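CurD (Moorea producens 3L, PDB 5KP7) probably acts as a hydroxymethylglutaryl-CoA synthase of the thiolase-like superfamily, and binds 4'-phosphopantetheine in its pocket. Local coordinates at residues N250-R253 and H254-R258; N287-R290 and R291-A295; L386-E389 and E390-L394; D411-L414 and F415-V418; G337-S340 and T341-I345. The protein carries 3 engineered substitutions. All blocks are in the same frame, centred on the assembly; numbering follows the deposited sequence.

Contact 1 (N250-R253 and H254-R258); sequences NAYR and HYQNR. With SO4 (sulfate ion), chain D.
Tyr252 and Gln256 hold one water between them on helix 237-258. The water accepts from Tyr252 OH at 2.7 Å and donates to Gln256 OE1, also at 2.7 Å. The Gln256 amide stands nearly perpendicular to the Tyr252 ring, the planes 89° apart. Its CG lies anti to the backbone N (chi1 -177°) and the chain stays extended beyond, which carries OE1 to 3.8 Å from Tyr252 CE2.

The backbone bonds are the regular i to i+4 set. Among them Gln256 N to Tyr252 O is the shortest, at 2.8 Å.

The second tyrosine, Tyr255, gives its OH to O1 of a sulfate ion at 3.0 Å. That oxygen sits at the ring edge, near its plane. The sulfate is probably from the crystallisation liquor. Ser360 OG also hydrogen-bonds this hydroxyl.

In the packing, Tyr252 CE1 lies 4.2 Å from Tyr255 CD1. Phe358 meets both rings edge-to-face, and Tyr252 also touches Met288 and Leu292 of helix 278-293.

Among the other polar side chains, Arg253 runs beside Asn257, pointing the same way, and pairs with Glu249 through NH2. His254 NE2 lies over the centre of the Arg258 guanidinium, while its ND1 is hydrogen-bonded to Tyr217 N. Accepting at ND1, and lying over a cation, the imidazole is probably neutral.

The chemistry implies a helix face where two buried tyrosine rings pack against apolar and aromatic neighbours, while each hydroxyl finds a polar partner at its end: a water shared with glutamine for one, serine and an anion for the other.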
# COMPACT_ATOMS: atom_id res chain seq x y z
N ASN A 250 -15.56 -9.44 -1.77
CA ASN A 250 -15.52 -10.86 -2.17
C ASN A 250 -14.42 -11.65 -1.47
O ASN A 250 -14.63 -12.80 -1.12
CB ASN A 250 -15.45 -11.03 -3.69
CG ASN A 250 -16.77 -10.79 -4.38
OD1 ASN A 250 -17.68 -11.60 -4.27
ND2 ASN A 250 -16.89 -9.69 -5.09
N ALA A 251 -13.26 -11.06 -1.25
CA ALA A 251 -12.23 -11.74 -0.46
C ALA A 251 -12.68 -12.00 0.99
O ALA A 251 -12.46 -13.08 1.55
CB ALA A 251 -10.92 -10.96 -0.50
N TYR A 252 -13.31 -11.00 1.59
CA TYR A 252 -13.85 -11.16 2.93
C TYR A 252 -14.95 -12.23 2.96
O TYR A 252 -14.99 -13.04 3.89
CB TYR A 252 -14.34 -9.84 3.54
CG TYR A 252 -14.86 -10.06 4.95
CD1 TYR A 252 -13.96 -10.29 6.00
CD2 TYR A 252 -16.23 -10.10 5.23
CE1 TYR A 252 -14.40 -10.56 7.28
CE2 TYR A 252 -16.66 -10.36 6.51
CZ TYR A 252 -15.75 -10.58 7.52
OH TYR A 252 -16.23 -10.82 8.81
N ARG A 253 -15.81 -12.27 1.94
CA ARG A 253 -16.87 -13.30 1.88
C ARG A 253 -16.25 -14.69 1.89
O ARG A 253 -16.74 -15.58 2.56
CB ARG A 253 -17.77 -13.13 0.66
CG ARG A 253 -18.82 -14.25 0.57
CD ARG A 253 -19.95 -13.99 -0.43
NE ARG A 253 -20.63 -12.73 -0.15
CZ ARG A 253 -20.60 -11.64 -0.93
NH1 ARG A 253 -19.95 -11.61 -2.09
NH2 ARG A 253 -21.27 -10.56 -0.55
N HIS A 254 -15.16 -14.86 1.13
CA HIS A 254 -14.47 -16.15 1.06
C HIS A 254 -13.91 -16.53 2.44
O HIS A 254 -14.05 -17.68 2.90
CB HIS A 254 -13.38 -16.09 -0.02
CG HIS A 254 -12.79 -17.41 -0.37
ND1 HIS A 254 -11.47 -17.56 -0.75
CD2 HIS A 254 -13.32 -18.65 -0.41
CE1 HIS A 254 -11.22 -18.82 -1.02
NE2 HIS A 254 -12.34 -19.51 -0.82
N TYR A 255 -13.33 -15.55 3.14
CA TYR A 255 -12.85 -15.78 4.50
C TYR A 255 -14.03 -16.18 5.42
O TYR A 255 -13.93 -17.14 6.20
CB TYR A 255 -12.13 -14.53 4.98
CG TYR A 255 -11.63 -14.52 6.40
CD1 TYR A 255 -12.51 -14.33 7.46
CD2 TYR A 255 -10.26 -14.61 6.69
CE1 TYR A 255 -12.06 -14.28 8.77
CE2 TYR A 255 -9.80 -14.54 7.99
CZ TYR A 255 -10.70 -14.37 9.03
OH TYR A 255 -10.26 -14.30 10.34
N GLN A 256 -15.12 -15.44 5.32
CA GLN A 256 -16.32 -15.69 6.14
C GLN A 256 -16.86 -17.10 5.91
O GLN A 256 -17.26 -17.79 6.88
CB GLN A 256 -17.37 -14.61 5.85
CG GLN A 256 -18.63 -14.69 6.67
CD GLN A 256 -19.71 -13.77 6.14
OE1 GLN A 256 -19.71 -12.57 6.40
NE2 GLN A 256 -20.62 -14.34 5.35
N ASN A 257 -16.85 -17.55 4.66
CA ASN A 257 -17.23 -18.91 4.31
C ASN A 257 -16.35 -19.97 4.98
O ASN A 257 -16.85 -21.04 5.34
CB ASN A 257 -17.27 -19.13 2.79
CG ASN A 257 -18.40 -18.36 2.11
OD1 ASN A 257 -19.34 -17.89 2.74
ND2 ASN A 257 -18.30 -18.24 0.80
N ARG A 258 -15.09 -19.65 5.20
CA ARG A 258 -14.14 -20.56 5.82
C ARG A 258 -14.01 -20.45 7.33
O ARG A 258 -13.53 -21.38 7.94
CB ARG A 258 -12.77 -20.35 5.22
CG ARG A 258 -12.74 -20.81 3.78
CD ARG A 258 -11.48 -20.45 3.09
NE ARG A 258 -11.22 -21.39 1.99
CZ ARG A 258 -10.18 -21.31 1.17
NH1 ARG A 258 -9.32 -20.30 1.28
NH2 ARG A 258 -10.02 -22.24 0.23
S SO4 D . -11.38 -15.67 14.28
O1 SO4 D . -11.33 -14.87 13.04
O2 SO4 D . -10.14 -16.47 14.42
O3 SO4 D . -12.55 -16.58 14.24
O4 SO4 D . -11.53 -14.76 15.44
O HOH W 1 -18.75 -11.72 8.82

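Contact 2 (N287-R290 and R291-A295); sequences NMMR and RLKRA
Arg291 donates its backbone N to Asn287 O at 3.1 Å and brings its side chain beside Met288. Its NH2 lies 3.5 Å from Met288 SD, with the sulfur at the edge of the guanidinium and close to its plane. A bend at chi3 (44°) turns the arginine head back to run alongside the methionine. Glu249 makes a long, weak ion pair with Arg291 NE. The same acid salt-bridges Arg253, so it lies between two arginines whose guanidinium groups come close.

Leu292 N bonds to Met288 O at 2.8 Å. Leu292 CD1 rests 3.8 Å from Met288 CE, the two chains side by side.

Lys293 N meets Met289 O at 3.0 Å, but from above the carbonyl plane. The lysine CG lies 4.2 Å from Met289 SD, and the bent chain ends in a salt bridge from NZ to Asp263.

Arg294 leaves the helix with positive phi (51°). Its N makes only a weak bond to Arg290 O, 3.2 Å long, and its CA makes a C-H...O contact with the same oxygen. Arg290 itself sends NH1 to an acidic side chain of another protein chain.

Ala295 closes the segment. Its CB approaches Met289 CE at 4.3 Å, and both side chains touch Ile300 of helix 297-307.

The chemistry is divided. The two methionines pack against neighbouring helices, Met288 on helix 237-258 and Met289 on helix 297-307. Arg290 and Lys293 pair with carboxylates, Arg290 across a protein-protein interface; the pair of Arg291 is only long and weak. The weakening backbone bonds fit a helix that is coming to its end.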
# COMPACT_ATOMS: atom_id res chain seq x y z
N ASN A 287 -18.29 1.20 3.22
CA ASN A 287 -19.06 0.29 2.36
C ASN A 287 -19.25 -1.08 3.02
O ASN A 287 -20.35 -1.65 3.03
CB ASN A 287 -18.37 0.17 1.00
CG ASN A 287 -19.18 -0.62 -0.00
OD1 ASN A 287 -18.68 -1.57 -0.61
ND2 ASN A 287 -20.42 -0.22 -0.22
N MET A 288 -18.17 -1.62 3.58
CA MET A 288 -18.26 -2.89 4.28
C MET A 288 -19.21 -2.86 5.49
O MET A 288 -20.02 -3.77 5.67
CB MET A 288 -16.88 -3.35 4.75
CG MET A 288 -15.90 -3.65 3.60
SD MET A 288 -16.24 -5.20 2.76
CE MET A 288 -15.57 -6.34 3.95
N MET A 289 -19.08 -1.82 6.32
CA MET A 289 -19.94 -1.67 7.51
C MET A 289 -21.43 -1.49 7.12
O MET A 289 -22.30 -2.09 7.76
CB MET A 289 -19.47 -0.51 8.39
CG MET A 289 -18.16 -0.77 9.14
SD MET A 289 -18.27 -2.06 10.40
CE MET A 289 -19.21 -1.24 11.67
N ARG A 290 -21.70 -0.69 6.10
CA ARG A 290 -23.09 -0.48 5.60
C ARG A 290 -23.69 -1.82 5.16
O ARG A 290 -24.81 -2.15 5.55
CB ARG A 290 -23.07 0.55 4.45
CG ARG A 290 -24.37 1.22 3.99
CD ARG A 290 -24.08 2.51 3.17
NE ARG A 290 -23.02 2.30 2.16
CZ ARG A 290 -22.15 3.22 1.70
NH1 ARG A 290 -22.19 4.50 2.09
NH2 ARG A 290 -21.23 2.85 0.80
N ARG A 291 -22.95 -2.61 4.39
CA ARG A 291 -23.49 -3.86 3.83
C ARG A 291 -23.56 -5.00 4.86
O ARG A 291 -24.59 -5.68 4.98
CB ARG A 291 -22.69 -4.28 2.60
CG ARG A 291 -23.34 -5.40 1.78
CD ARG A 291 -22.45 -5.80 0.60
NE ARG A 291 -21.07 -5.89 1.06
CZ ARG A 291 -20.50 -6.94 1.66
NH1 ARG A 291 -21.16 -8.09 1.87
NH2 ARG A 291 -19.23 -6.83 2.05
N LEU A 292 -22.50 -5.17 5.65
CA LEU A 292 -22.42 -6.33 6.55
C LEU A 292 -23.15 -6.11 7.88
O LEU A 292 -23.69 -7.05 8.45
CB LEU A 292 -20.97 -6.70 6.82
CG LEU A 292 -20.22 -7.23 5.59
CD1 LEU A 292 -18.72 -7.23 5.85
CD2 LEU A 292 -20.72 -8.61 5.20
N LYS A 293 -23.14 -4.89 8.38
CA LYS A 293 -23.67 -4.59 9.70
C LYS A 293 -24.88 -3.65 9.69
O LYS A 293 -25.49 -3.44 10.74
CB LYS A 293 -22.54 -4.02 10.57
CG LYS A 293 -21.35 -4.95 10.79
CD LYS A 293 -21.66 -6.28 11.46
CE LYS A 293 -22.27 -6.10 12.85
NZ LYS A 293 -22.60 -7.39 13.50
N ARG A 294 -25.25 -3.11 8.52
CA ARG A 294 -26.33 -2.10 8.40
C ARG A 294 -26.14 -0.92 9.35
O ARG A 294 -27.12 -0.38 9.92
CB ARG A 294 -27.69 -2.74 8.62
CG ARG A 294 -27.93 -3.93 7.71
CD ARG A 294 -29.03 -4.81 8.25
NE ARG A 294 -29.70 -5.48 7.14
CZ ARG A 294 -30.64 -4.94 6.37
NH1 ARG A 294 -31.07 -3.68 6.55
NH2 ARG A 294 -31.17 -5.66 5.38
N ALA A 295 -24.88 -0.52 9.54
CA ALA A 295 -24.54 0.49 10.53
C ALA A 295 -24.92 1.87 10.02
O ALA A 295 -24.90 2.12 8.81
CB ALA A 295 -23.06 0.43 10.84

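Contact 3 (L386-E389 and E390-L394); sequences LSME and EYEQL
Ser387 and Glu390 form a capping box at the start of helix 388-397. Ser387 N donates to Glu390 OE1 at 2.9 Å along an almost straight line (178°), using the anti lone pair of that oxygen. In return Glu390 N donates to Ser387 OG at 3.0 Å. The serine OG sits between its own backbone N and carbonyl carbon (chi1 67°), which points it at the first turn of the helix. The second carboxylate oxygen, Glu390 OE2, is hydrogen-bonded to Tyr384 OH. With the carboxylate gone, as in an alanine here, Ser387 N is likely to lose its acceptor and Tyr384 OH its mate, weakening the hold on the helix start.

Backbone bonds follow. Tyr391 N reaches Ser387 O at 2.9 Å, and Glu392 N and Gln393 N repeat the pattern to Met388 O and Glu389 O.

Further out, Met388 lies alongside Tyr391. Its CE is 3.6 Å from Tyr391 CD2, and its SD stands 5.1 Å from the ring centroid, an oblique Met-aromatic contact. Leu386 crosses the aliphatic part of Glu390, CD2 to CB 4.0 Å, and its CD1 meets Leu394 CD1 at 4.3 Å. Glu389 and Gln393 run side by side.

Around the contact, Met388 packs on Leu47 and Ala50 of helix 44-50. Leu386 and Leu394 both lean on Val68. Tyr391 OH is hydrogen-bonded to Glu189 and Lys66, and its side chain lies about 10 Å from that of Ser191 in the phosphopantetheine pocket. Gln393 touches Phe415, next to helix 416-422.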
# COMPACT_ATOMS: atom_id res chain seq x y z
N LEU A 386 11.80 17.97 1.96
CA LEU A 386 12.15 18.60 0.68
C LEU A 386 11.36 19.88 0.40
O LEU A 386 10.17 19.93 0.67
CB LEU A 386 11.86 17.67 -0.49
CG LEU A 386 12.68 16.37 -0.56
CD1 LEU A 386 12.04 15.42 -1.54
CD2 LEU A 386 14.12 16.66 -0.95
N SER A 387 12.02 20.88 -0.16
CA SER A 387 11.31 22.01 -0.77
C SER A 387 10.79 21.54 -2.12
O SER A 387 11.22 20.51 -2.69
CB SER A 387 12.24 23.20 -0.97
OG SER A 387 13.23 22.92 -1.94
N MET A 388 9.87 22.32 -2.67
CA MET A 388 9.34 21.98 -3.99
C MET A 388 10.44 22.12 -5.08
O MET A 388 10.47 21.34 -6.05
CB MET A 388 8.12 22.87 -4.28
CG MET A 388 7.17 22.30 -5.29
SD MET A 388 6.49 20.67 -4.94
CE MET A 388 6.09 20.22 -6.62
N GLU A 389 11.36 23.06 -4.88
CA GLU A 389 12.52 23.23 -5.76
C GLU A 389 13.43 21.99 -5.75
O GLU A 389 13.87 21.52 -6.81
CB GLU A 389 13.32 24.46 -5.34
CG GLU A 389 14.53 24.76 -6.21
CD GLU A 389 15.17 26.11 -5.89
OE1 GLU A 389 14.43 27.11 -5.74
OE2 GLU A 389 16.42 26.17 -5.82
N GLU A 390 13.72 21.48 -4.56
CA GLU A 390 14.52 20.26 -4.42
C GLU A 390 13.82 19.06 -5.05
O GLU A 390 14.45 18.29 -5.77
CB GLU A 390 14.85 19.99 -2.96
CG GLU A 390 15.91 20.92 -2.39
CD GLU A 390 15.96 20.92 -0.87
OE1 GLU A 390 14.90 20.77 -0.22
OE2 GLU A 390 17.08 21.06 -0.31
N TYR A 391 12.52 18.93 -4.80
CA TYR A 391 11.72 17.83 -5.35
C TYR A 391 11.77 17.83 -6.88
O TYR A 391 12.00 16.80 -7.50
CB TYR A 391 10.28 17.89 -4.84
CG TYR A 391 9.30 16.93 -5.50
CD1 TYR A 391 9.32 15.56 -5.22
CD2 TYR A 391 8.35 17.38 -6.41
CE1 TYR A 391 8.42 14.69 -5.81
CE2 TYR A 391 7.46 16.51 -7.02
CZ TYR A 391 7.48 15.17 -6.71
OH TYR A 391 6.58 14.32 -7.33
N GLU A 392 11.54 19.00 -7.49
CA GLU A 392 11.59 19.08 -8.96
C GLU A 392 12.99 18.73 -9.50
O GLU A 392 13.09 18.06 -10.52
CB GLU A 392 11.13 20.48 -9.45
CG GLU A 392 9.64 20.66 -9.24
CD GLU A 392 9.11 22.07 -9.39
OE1 GLU A 392 7.89 22.18 -9.64
OE2 GLU A 392 9.86 23.05 -9.22
N GLN A 393 14.04 19.17 -8.81
CA GLN A 393 15.39 18.82 -9.22
C GLN A 393 15.59 17.30 -9.11
O GLN A 393 16.18 16.67 -10.00
CB GLN A 393 16.42 19.50 -8.33
CG GLN A 393 16.58 21.00 -8.47
CD GLN A 393 17.58 21.49 -7.44
OE1 GLN A 393 17.24 22.27 -6.53
NE2 GLN A 393 18.84 20.99 -7.54
N LEU A 394 15.08 16.74 -8.01
CA LEU A 394 15.19 15.29 -7.78
C LEU A 394 14.57 14.52 -8.93
O LEU A 394 15.20 13.62 -9.47
CB LEU A 394 14.58 14.90 -6.43
CG LEU A 394 14.75 13.48 -5.91
CD1 LEU A 394 14.54 13.47 -4.39
CD2 LEU A 394 13.81 12.53 -6.60

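Contact 4 (D411-L414 and F415-V418); sequences DYQL and FPGV
Tyr412 O and Phe415 N are joined by one water across the turn. The water donates to Tyr412 O at 2.6 Å and accepts from Phe415 N at 3.0 Å. It thus takes up two backbone groups just where the chain prepares to enter helix 416-422.

The turn before it is fixed by polar bonds of its own. Asp411 OD1 accepts from Gln413 N at 2.8 Å, an Asx turn, and the donor comes from above the carboxylate plane. Leu414 N returns to Asp411 O at 3.2 Å, closing a type I beta turn.

Leu414 and Phe415 carry the packing between the segments. They lie side by side and point the same way. Leu414 CG stands over one face of the Phe415 ring, 3.8 Å from its centroid and 18° off the normal, in a CH-pi contact. A leucine chi1 of 177° sets CG over the ring, and chi2 turns Leu414 CD2 to Phe415 CE2 at 3.4 Å. Gln413 reaches over Pro416, its NE2 3.5 Å from Pro416 CB. Phe415 is the N-cap residue, and its O receives a weak bond from Val418 N in the first turn.

The contact lies at the surface, where the loop after strand 408-409 runs into helix 416-422. Phe415 packs against Leu394 of helix 388-397, and Leu414 touches His397 of the same helix. Tyr412 stacks on Trp419, touches Val429 and Lys431 of strand 428-434, and bonds through OH to Glu441 of strand 437-442. Val418 rests on the loop residues Leu70 and Tyr72.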
# COMPACT_ATOMS: atom_id res chain seq x y z
N ASP A 411 26.52 10.97 -7.65
CA ASP A 411 26.96 12.09 -6.83
C ASP A 411 26.15 12.17 -5.53
O ASP A 411 24.98 12.63 -5.52
CB ASP A 411 26.84 13.41 -7.59
CG ASP A 411 27.33 14.60 -6.80
OD1 ASP A 411 27.94 14.42 -5.70
OD2 ASP A 411 27.11 15.76 -7.27
N TYR A 412 26.77 11.74 -4.46
CA TYR A 412 26.16 11.80 -3.15
C TYR A 412 25.89 13.22 -2.67
O TYR A 412 25.03 13.44 -1.81
CB TYR A 412 27.03 11.09 -2.09
CG TYR A 412 27.24 9.60 -2.24
CD1 TYR A 412 26.35 8.77 -2.95
CD2 TYR A 412 28.31 8.99 -1.60
CE1 TYR A 412 26.54 7.40 -3.03
CE2 TYR A 412 28.50 7.62 -1.68
CZ TYR A 412 27.63 6.84 -2.37
OH TYR A 412 27.89 5.49 -2.41
N GLN A 413 26.60 14.19 -3.23
CA GLN A 413 26.42 15.59 -2.87
C GLN A 413 25.46 16.33 -3.78
O GLN A 413 25.48 17.56 -3.84
CB GLN A 413 27.80 16.27 -2.85
CG GLN A 413 28.68 15.82 -1.70
CD GLN A 413 28.05 16.07 -0.34
OE1 GLN A 413 27.89 15.14 0.44
NE2 GLN A 413 27.69 17.28 -0.07
N LEU A 414 24.58 15.59 -4.46
CA LEU A 414 23.46 16.22 -5.15
C LEU A 414 22.75 17.26 -4.27
O LEU A 414 22.58 18.42 -4.67
CB LEU A 414 22.46 15.16 -5.60
CG LEU A 414 21.17 15.65 -6.28
CD1 LEU A 414 21.49 16.46 -7.52
CD2 LEU A 414 20.27 14.46 -6.59
N PHE A 415 22.31 16.82 -3.09
CA PHE A 415 21.73 17.69 -2.08
C PHE A 415 22.56 17.52 -0.81
O PHE A 415 22.36 16.57 -0.08
CB PHE A 415 20.26 17.35 -1.81
CG PHE A 415 19.39 17.34 -3.04
CD1 PHE A 415 19.11 18.52 -3.72
CD2 PHE A 415 18.81 16.16 -3.49
CE1 PHE A 415 18.29 18.49 -4.86
CE2 PHE A 415 18.02 16.12 -4.63
CZ PHE A 415 17.75 17.30 -5.31
N PRO A 416 23.52 18.42 -0.57
CA PRO A 416 24.38 18.31 0.62
C PRO A 416 23.61 18.12 1.94
O PRO A 416 24.02 17.30 2.77
CB PRO A 416 25.19 19.61 0.58
CG PRO A 416 25.32 19.86 -0.88
CD PRO A 416 23.97 19.50 -1.46
N GLY A 417 22.49 18.81 2.09
CA GLY A 417 21.69 18.72 3.31
C GLY A 417 21.02 17.39 3.55
O GLY A 417 20.88 16.95 4.69
N VAL A 418 20.60 16.74 2.46
CA VAL A 418 20.03 15.40 2.53
C VAL A 418 21.13 14.46 2.97
O VAL A 418 20.89 13.61 3.82
CB VAL A 418 19.43 14.91 1.19
CG1 VAL A 418 18.94 13.47 1.31
CG2 VAL A 418 18.30 15.83 0.74
O HOH W 2 22.53 14.28 -1.59

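Contact 5 (G337-S340 and T341-I345); sequences GDFS and TPRRI
Arg343 grips Asp338 side-on with two nitrogens. Its NE donates to Asp338 O at 2.8 Å. Its NH2 donates to Asp338 OD1 at 2.9 Å, completing a salt bridge. OD1 lies in the guanidinium plane, while NH2 comes from above the carboxylate plane; the two planes are 65° apart.

OD1 has two more donors. Ser340 N reaches it at 3.0 Å, and Ser340 OG reaches its syn lone pair at 2.7 Å. Three bonds therefore hold this oxygen.

A bend at chi2 (-69°) leads the Arg343 chain across Phe339, with CG 3.4 Å from Phe339 CD2. Thr341 CG2 lies over one face of the guanidinium, toward its rim. Phe339 CE2 then meets Ile345 CD1 at 4.3 Å. Cutting Arg343 back to an alanine is likely to leave Asp338 OD1 without its counter-charge and uncover part of the Phe339 ring.

Farther out, Tyr270 OH is hydrogen-bonded to Asp338 N, and Phe339 packs on Thr333 and Val363. The arrangement is an Asx turn, Asp338 OD1 to Ser340 N, in the loop that joins helix 325-336 to strand 343-351 of the large mixed sheet.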
# COMPACT_ATOMS: atom_id res chain seq x y z
N GLY A 337 -2.41 1.69 18.13
CA GLY A 337 -3.57 1.12 18.78
C GLY A 337 -3.27 0.67 20.20
O GLY A 337 -2.18 0.88 20.71
N ASP A 338 -4.25 0.03 20.85
CA ASP A 338 -4.13 -0.39 22.25
C ASP A 338 -3.99 -1.90 22.30
O ASP A 338 -4.88 -2.63 21.80
CB ASP A 338 -5.39 0.01 23.01
CG ASP A 338 -5.26 -0.25 24.49
OD1 ASP A 338 -5.24 -1.43 24.88
OD2 ASP A 338 -5.21 0.73 25.26
N PHE A 339 -2.88 -2.37 22.88
CA PHE A 339 -2.59 -3.80 23.01
C PHE A 339 -2.37 -4.15 24.48
O PHE A 339 -1.55 -4.99 24.81
CB PHE A 339 -1.43 -4.21 22.07
CG PHE A 339 -1.79 -4.00 20.66
CD1 PHE A 339 -1.70 -2.73 20.11
CD2 PHE A 339 -2.33 -5.03 19.89
CE1 PHE A 339 -2.14 -2.50 18.83
CE2 PHE A 339 -2.75 -4.80 18.59
CZ PHE A 339 -2.65 -3.52 18.07
N SER A 340 -3.14 -3.53 25.36
CA SER A 340 -3.04 -3.88 26.79
C SER A 340 -3.56 -5.31 27.07
O SER A 340 -3.27 -5.86 28.12
CB SER A 340 -3.73 -2.83 27.65
OG SER A 340 -5.06 -2.68 27.24
N THR A 341 -4.32 -5.89 26.13
CA THR A 341 -4.69 -7.30 26.10
C THR A 341 -4.49 -7.78 24.64
O THR A 341 -4.44 -6.94 23.76
CB THR A 341 -6.15 -7.44 26.55
OG1 THR A 341 -6.49 -8.82 26.64
CG2 THR A 341 -7.11 -6.77 25.64
N PRO A 342 -4.39 -9.12 24.38
CA PRO A 342 -4.17 -9.49 22.97
C PRO A 342 -5.31 -9.07 22.05
O PRO A 342 -6.48 -9.06 22.47
CB PRO A 342 -4.05 -11.03 23.02
CG PRO A 342 -3.56 -11.31 24.41
CD PRO A 342 -4.25 -10.28 25.28
N ARG A 343 -4.95 -8.69 20.82
CA ARG A 343 -5.91 -8.16 19.85
C ARG A 343 -5.79 -8.89 18.53
O ARG A 343 -4.70 -9.30 18.13
CB ARG A 343 -5.64 -6.67 19.58
CG ARG A 343 -5.54 -5.79 20.81
CD ARG A 343 -6.87 -5.63 21.53
NE ARG A 343 -6.75 -4.59 22.55
CZ ARG A 343 -7.64 -4.34 23.51
NH1 ARG A 343 -8.77 -5.07 23.63
NH2 ARG A 343 -7.40 -3.37 24.40
N ARG A 344 -6.93 -9.03 17.85
CA ARG A 344 -6.97 -9.63 16.52
C ARG A 344 -7.12 -8.54 15.48
O ARG A 344 -7.93 -7.61 15.63
CB ARG A 344 -8.09 -10.67 16.41
CG ARG A 344 -8.28 -11.21 14.99
CD ARG A 344 -9.09 -12.48 14.96
NE ARG A 344 -8.31 -13.65 15.38
CZ ARG A 344 -8.42 -14.31 16.54
NH1 ARG A 344 -9.28 -13.94 17.49
NH2 ARG A 344 -7.65 -15.36 16.76
N ILE A 345 -6.27 -8.63 14.46
CA ILE A 345 -6.24 -7.68 13.37
C ILE A 345 -6.63 -8.37 12.08
O ILE A 345 -6.05 -9.41 11.72
CB ILE A 345 -4.81 -7.07 13.21
CG1 ILE A 345 -4.31 -6.46 14.56
CG2 ILE A 345 -4.81 -6.03 12.10
CD1 ILE A 345 -2.88 -5.90 14.47

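Overall arrangement
The contacts form two distant groups: 1, 2 and 5, and 3 and 4. Contact 1 lies across the chain's centre from contacts 3 and 4, its centre 50 Å from that of contact 4. Contacts 1 and 2 touch where two helices pack: Tyr252 CB lies 3.7 Å from Met288 CE, and Tyr252 CE2 3.8 Å from Leu292 CD1. Contact 5 comes within about 5 Å of contact 1, nearest atoms, without touching. Contacts 3 and 4 meet through Phe415, whose CZ is 3.5 Å from Glu390 O. Bound 4'-phosphopantetheine is about 11 Å from the side chain of Tyr391 in contact 3, and about 13 Å from that of Asn287 in contact 2.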